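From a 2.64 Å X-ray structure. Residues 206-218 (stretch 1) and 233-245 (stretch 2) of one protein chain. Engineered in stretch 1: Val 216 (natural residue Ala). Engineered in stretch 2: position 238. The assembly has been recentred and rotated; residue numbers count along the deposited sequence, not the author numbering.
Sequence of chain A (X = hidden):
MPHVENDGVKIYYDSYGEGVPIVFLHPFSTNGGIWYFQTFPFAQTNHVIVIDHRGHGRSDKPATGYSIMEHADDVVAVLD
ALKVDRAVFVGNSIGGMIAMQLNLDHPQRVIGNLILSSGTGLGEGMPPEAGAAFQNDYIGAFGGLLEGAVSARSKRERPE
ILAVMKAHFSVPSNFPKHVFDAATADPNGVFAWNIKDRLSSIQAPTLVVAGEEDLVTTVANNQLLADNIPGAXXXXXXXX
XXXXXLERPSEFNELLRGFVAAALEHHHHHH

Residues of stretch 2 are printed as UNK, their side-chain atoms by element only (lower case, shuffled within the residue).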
# COMPACT_ATOMS: atom_id res chain seq x y z
N THR A 206 12.88 -18.35 15.10
CA THR A 206 13.22 -17.53 13.95
C THR A 206 13.11 -18.28 12.63
O THR A 206 13.70 -19.35 12.46
CB THR A 206 14.66 -16.97 14.08
OG1 THR A 206 14.75 -16.14 15.24
CG2 THR A 206 15.03 -16.16 12.85
N LEU A 207 12.33 -17.73 11.71
CA LEU A 207 12.23 -18.26 10.36
C LEU A 207 12.89 -17.29 9.38
O LEU A 207 12.37 -16.21 9.12
CB LEU A 207 10.77 -18.50 9.97
CG LEU A 207 10.51 -18.95 8.53
CD1 LEU A 207 11.28 -20.22 8.21
CD2 LEU A 207 9.02 -19.15 8.29
N VAL A 208 14.04 -17.69 8.84
CA VAL A 208 14.74 -16.86 7.87
C VAL A 208 14.33 -17.27 6.46
O VAL A 208 14.39 -18.44 6.10
CB VAL A 208 16.27 -16.98 8.02
CG1 VAL A 208 16.97 -16.03 7.06
CG2 VAL A 208 16.68 -16.68 9.45
N VAL A 209 13.91 -16.29 5.66
CA VAL A 209 13.42 -16.56 4.32
C VAL A 209 14.23 -15.81 3.27
O VAL A 209 14.38 -14.59 3.34
CB VAL A 209 11.94 -16.18 4.18
CG1 VAL A 209 11.41 -16.60 2.82
CG2 VAL A 209 11.12 -16.81 5.29
N ALA A 210 14.76 -16.56 2.30
CA ALA A 210 15.63 -15.99 1.29
C ALA A 210 15.17 -16.31 -0.13
O ALA A 210 14.70 -17.42 -0.40
CB ALA A 210 17.05 -16.48 1.49
N GLY A 211 15.29 -15.34 -1.02
CA GLY A 211 15.01 -15.56 -2.43
C GLY A 211 16.24 -16.11 -3.12
O GLY A 211 17.36 -15.68 -2.85
N GLU A 212 16.03 -17.07 -4.02
CA GLU A 212 17.13 -17.71 -4.72
C GLU A 212 17.92 -16.73 -5.59
O GLU A 212 19.14 -16.81 -5.68
CB GLU A 212 16.61 -18.86 -5.59
CG GLU A 212 17.67 -19.58 -6.40
CD GLU A 212 17.10 -20.28 -7.61
OE1 GLU A 212 15.95 -19.96 -7.99
OE2 GLU A 212 17.80 -21.13 -8.20
N GLU A 213 17.21 -15.81 -6.22
CA GLU A 213 17.84 -14.88 -7.16
C GLU A 213 18.16 -13.52 -6.55
O GLU A 213 18.51 -12.58 -7.27
CB GLU A 213 16.94 -14.68 -8.38
CG GLU A 213 16.72 -15.93 -9.21
CD GLU A 213 15.96 -15.65 -10.48
OE1 GLU A 213 16.22 -14.61 -11.12
OE2 GLU A 213 15.08 -16.46 -10.84
N ASP A 214 18.05 -13.41 -5.23
CA ASP A 214 18.37 -12.16 -4.56
C ASP A 214 19.88 -11.93 -4.56
O ASP A 214 20.65 -12.75 -4.06
CB ASP A 214 17.83 -12.15 -3.13
CG ASP A 214 17.88 -10.77 -2.49
OD1 ASP A 214 18.54 -9.87 -3.03
OD2 ASP A 214 17.25 -10.60 -1.42
N LEU A 215 20.29 -10.81 -5.15
CA LEU A 215 21.70 -10.44 -5.26
C LEU A 215 22.02 -9.26 -4.34
O LEU A 215 23.18 -9.02 -4.01
CB LEU A 215 22.06 -10.10 -6.71
CG LEU A 215 21.99 -11.29 -7.67
CD1 LEU A 215 22.08 -10.85 -9.12
CD2 LEU A 215 23.11 -12.26 -7.34
N VAL A 216 20.97 -8.55 -3.92
CA VAL A 216 21.08 -7.49 -2.91
C VAL A 216 21.39 -8.11 -1.55
O VAL A 216 22.28 -7.63 -0.83
CB VAL A 216 19.77 -6.68 -2.81
CG1 VAL A 216 19.81 -5.70 -1.66
CG2 VAL A 216 19.51 -5.95 -4.12
N THR A 217 20.64 -9.15 -1.21
CA THR A 217 20.92 -9.99 -0.05
C THR A 217 21.08 -11.43 -0.55
O THR A 217 20.09 -12.09 -0.91
CB THR A 217 19.82 -9.87 1.03
OG1 THR A 217 20.16 -8.79 1.92
CG2 THR A 217 19.70 -11.14 1.85
N THR A 218 22.32 -11.89 -0.61
CA THR A 218 22.62 -13.19 -1.20
C THR A 218 22.13 -14.33 -0.31
O THR A 218 21.86 -14.13 0.88
CB THR A 218 24.13 -13.36 -1.47
OG1 THR A 218 24.85 -13.42 -0.23
CG2 THR A 218 24.67 -12.22 -2.32
N UNK A 233 15.11 -21.77 11.19
CA UNK A 233 14.84 -22.46 9.94
C UNK A 233 15.07 -21.53 8.76
O UNK A 233 14.74 -20.34 8.82
c UNK A 233 11.71 -24.43 8.69
c UNK A 233 13.10 -23.83 8.66
o UNK A 233 11.03 -24.32 9.73
o UNK A 233 11.29 -25.01 7.66
c UNK A 233 13.42 -23.02 9.91
N UNK A 234 15.64 -22.06 7.68
CA UNK A 234 15.84 -21.29 6.47
C UNK A 234 15.01 -21.85 5.32
O UNK A 234 14.98 -23.06 5.10
c UNK A 234 19.09 -20.73 4.40
c UNK A 234 17.34 -19.02 4.92
c UNK A 234 17.32 -21.26 6.08
c UNK A 234 17.64 -20.51 4.79
N UNK A 235 14.34 -20.96 4.60
CA UNK A 235 13.61 -21.34 3.39
C UNK A 235 14.15 -20.53 2.22
O UNK A 235 13.92 -19.33 2.13
c UNK A 235 11.46 -21.95 4.65
n UNK A 235 8.18 -24.41 3.98
c UNK A 235 12.11 -21.10 3.57
c UNK A 235 10.70 -23.15 4.07
c UNK A 235 8.94 -24.58 5.05
n UNK A 235 10.13 -23.99 5.12
n UNK A 235 8.51 -25.33 6.05
N UNK A 236 14.87 -21.20 1.32
CA UNK A 236 15.35 -20.55 0.11
C UNK A 236 14.27 -20.63 -0.97
O UNK A 236 13.93 -21.72 -1.42
c UNK A 236 17.74 -21.13 0.66
c UNK A 236 16.64 -21.20 -0.41
c UNK A 236 17.10 -20.54 -1.69
N UNK A 237 13.73 -19.49 -1.37
CA UNK A 237 12.57 -19.49 -2.24
C UNK A 237 12.94 -19.40 -3.73
O UNK A 237 13.63 -18.47 -4.14
c UNK A 237 10.32 -18.47 -2.68
c UNK A 237 11.30 -18.33 -0.41
c UNK A 237 10.65 -19.60 0.09
c UNK A 237 11.61 -18.33 -1.90
N UNK A 238 12.49 -20.38 -4.51
CA UNK A 238 12.73 -20.40 -5.96
C UNK A 238 11.99 -19.28 -6.69
O UNK A 238 10.83 -19.00 -6.38
o UNK A 238 14.37 -22.96 -6.56
n UNK A 238 13.37 -22.64 -8.54
c UNK A 238 12.31 -21.75 -6.54
c UNK A 238 13.45 -22.50 -7.22
N UNK A 239 12.66 -18.68 -7.68
CA UNK A 239 12.09 -17.65 -8.56
C UNK A 239 11.72 -16.35 -7.82
O UNK A 239 10.79 -15.65 -8.22
c UNK A 239 11.16 -19.09 -10.46
o UNK A 239 11.94 -18.66 -11.33
o UNK A 239 10.62 -20.21 -10.51
c UNK A 239 10.84 -18.18 -9.28
N UNK A 240 12.45 -16.03 -6.75
CA UNK A 240 12.17 -14.81 -5.98
C UNK A 240 13.46 -14.05 -5.67
O UNK A 240 14.52 -14.67 -5.54
c UNK A 240 11.45 -15.15 -4.66
c UNK A 240 10.14 -15.85 -4.97
c UNK A 240 11.19 -13.90 -3.83
N UNK A 241 13.39 -12.72 -5.61
CA UNK A 241 14.53 -11.91 -5.24
C UNK A 241 14.42 -11.36 -3.83
O UNK A 241 14.37 -12.12 -2.86
N UNK A 242 14.37 -10.03 -3.71
CA UNK A 242 14.41 -9.36 -2.41
C UNK A 242 13.04 -9.18 -1.78
O UNK A 242 12.92 -8.98 -0.57
n UNK A 242 16.42 -6.40 0.48
c UNK A 242 15.55 -6.36 -0.58
c UNK A 242 15.74 -7.50 -1.29
n UNK A 242 16.73 -8.20 -0.64
c UNK A 242 17.12 -7.52 0.43
c UNK A 242 15.09 -7.99 -2.55
N UNK A 243 11.99 -9.25 -2.60
CA UNK A 243 10.66 -8.91 -2.13
C UNK A 243 9.65 -10.04 -2.30
O UNK A 243 8.74 -9.95 -3.13
c UNK A 243 11.95 -6.38 -4.09
c UNK A 243 11.19 -6.56 -2.94
c UNK A 243 12.36 -4.71 -1.94
c UNK A 243 12.89 -5.38 -4.17
c UNK A 243 11.41 -5.72 -1.86
c UNK A 243 10.17 -7.65 -2.86
c UNK A 243 13.10 -4.55 -3.09
N UNK A 244 9.81 -11.09 -1.51
CA UNK A 244 8.90 -12.24 -1.53
C UNK A 244 7.45 -11.82 -1.28
O UNK A 244 6.53 -12.40 -1.86
c UNK A 244 8.67 -15.51 0.47
c UNK A 244 8.09 -15.03 -1.79
c UNK A 244 7.48 -16.27 -1.90
c UNK A 244 7.48 -17.12 -0.82
c UNK A 244 8.69 -14.63 -0.61
c UNK A 244 9.34 -13.27 -0.49
c UNK A 244 8.07 -16.75 0.36
o UNK A 244 6.89 -18.36 -0.92
N UNK A 245 7.25 -10.82 -0.43
CA UNK A 245 5.91 -10.40 -0.06
C UNK A 245 5.19 -9.70 -1.22
O UNK A 245 3.97 -9.55 -1.20
o UNK A 245 8.61 -8.54 0.27
n UNK A 245 8.29 -6.90 1.77
c UNK A 245 7.85 -7.85 0.95
c UNK A 245 5.94 -9.48 1.17
c UNK A 245 6.35 -8.05 0.89

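Position 233 carries three carbons, the third bearing two oxygens. Its backbone N donates to Thr 206 O (3.1 Å), its O accepts from Val 208 N (2.7 Å), and its CB lies 3.9 Å from Leu 207 CD1. This is Glu 233, whose carbons cover the leucine while its carboxylate stays exposed.

Position 234 has four carbons forked at the second, one fork tip 3.7 Å from Val 208 CG1: Leu 234, an apolar chain that also reaches Ala 210 on the same sheet face.

Position 235 shows three carbons, a nitrogen, and a carbon with two more nitrogens: Arg 235. Its N donates to Val 208 O (2.9 Å) and its O accepts from Ala 210 N (2.9 Å), while NE forms a salt bridge with Glu 233 OE2 (3.0 Å), both residues being exposed.

Position 236, one carbon carrying two, lies beside Ala 210 and Glu 212; it is Val 236, a beta-branched residue well suited to a strand.

Position 237 has four carbons forked at the first, one arm two carbons long: Ile 237. Its CG1 packs 3.7 Å from Val 209 CG1, and its N donates a very short hydrogen bond, 2.5 Å, to Ala 210 O.

Position 238 has two carbons, the second carrying one oxygen and one nitrogen. It is the engineered Asn 238, whose CG lies 3.6 Å from Glu 212 OE1.

Position 239 ends its two carbons in two oxygens: Asp 239, with OD1 3.9 Å from Glu 213 OE2, a pairing of like charges.

Position 240, again one carbon carrying two, is Val 240; its side chain is buried, and its backbone O accepts from Glu 213 N (3.0 Å).

Position 241 has no side-chain atoms. Gly 241, at phi/psi -105/-117, brings its backbone close to Asp 214.

Position 242 bears a five-membered ring of three carbons and two nitrogens: His 242. Its ND1 donates to Asp 214 OD2 (2.6 Å), and Val 216 CG1, from an engineered valine, sits over one ring face, 4.0 Å from the centroid.

Position 243, one carbon and a six-carbon ring, is Phe 243, the N-cap residue, which makes no contact with stretch 1.

Position 244 adds an oxygen to such a ring: Tyr 244, its CD2 3.8 Å from Val 209 CG1.

Position 245, three carbons ending in oxygen and nitrogen, is Gln 245, out of reach.

The contact begins as a parallel two-strand ladder and continues through loops. At Gly 211 an ideal CB would clash with Val 240 O and Gly 241 O, so glycine permits the close approach. Beyond it, Asp 214 anchors His 242, while its OD1 accepts from Thr 217 N (2.9 Å), tying the carboxylate to its own loop.

Stretch 2 (233-245) ELRVINDVGHFYQ
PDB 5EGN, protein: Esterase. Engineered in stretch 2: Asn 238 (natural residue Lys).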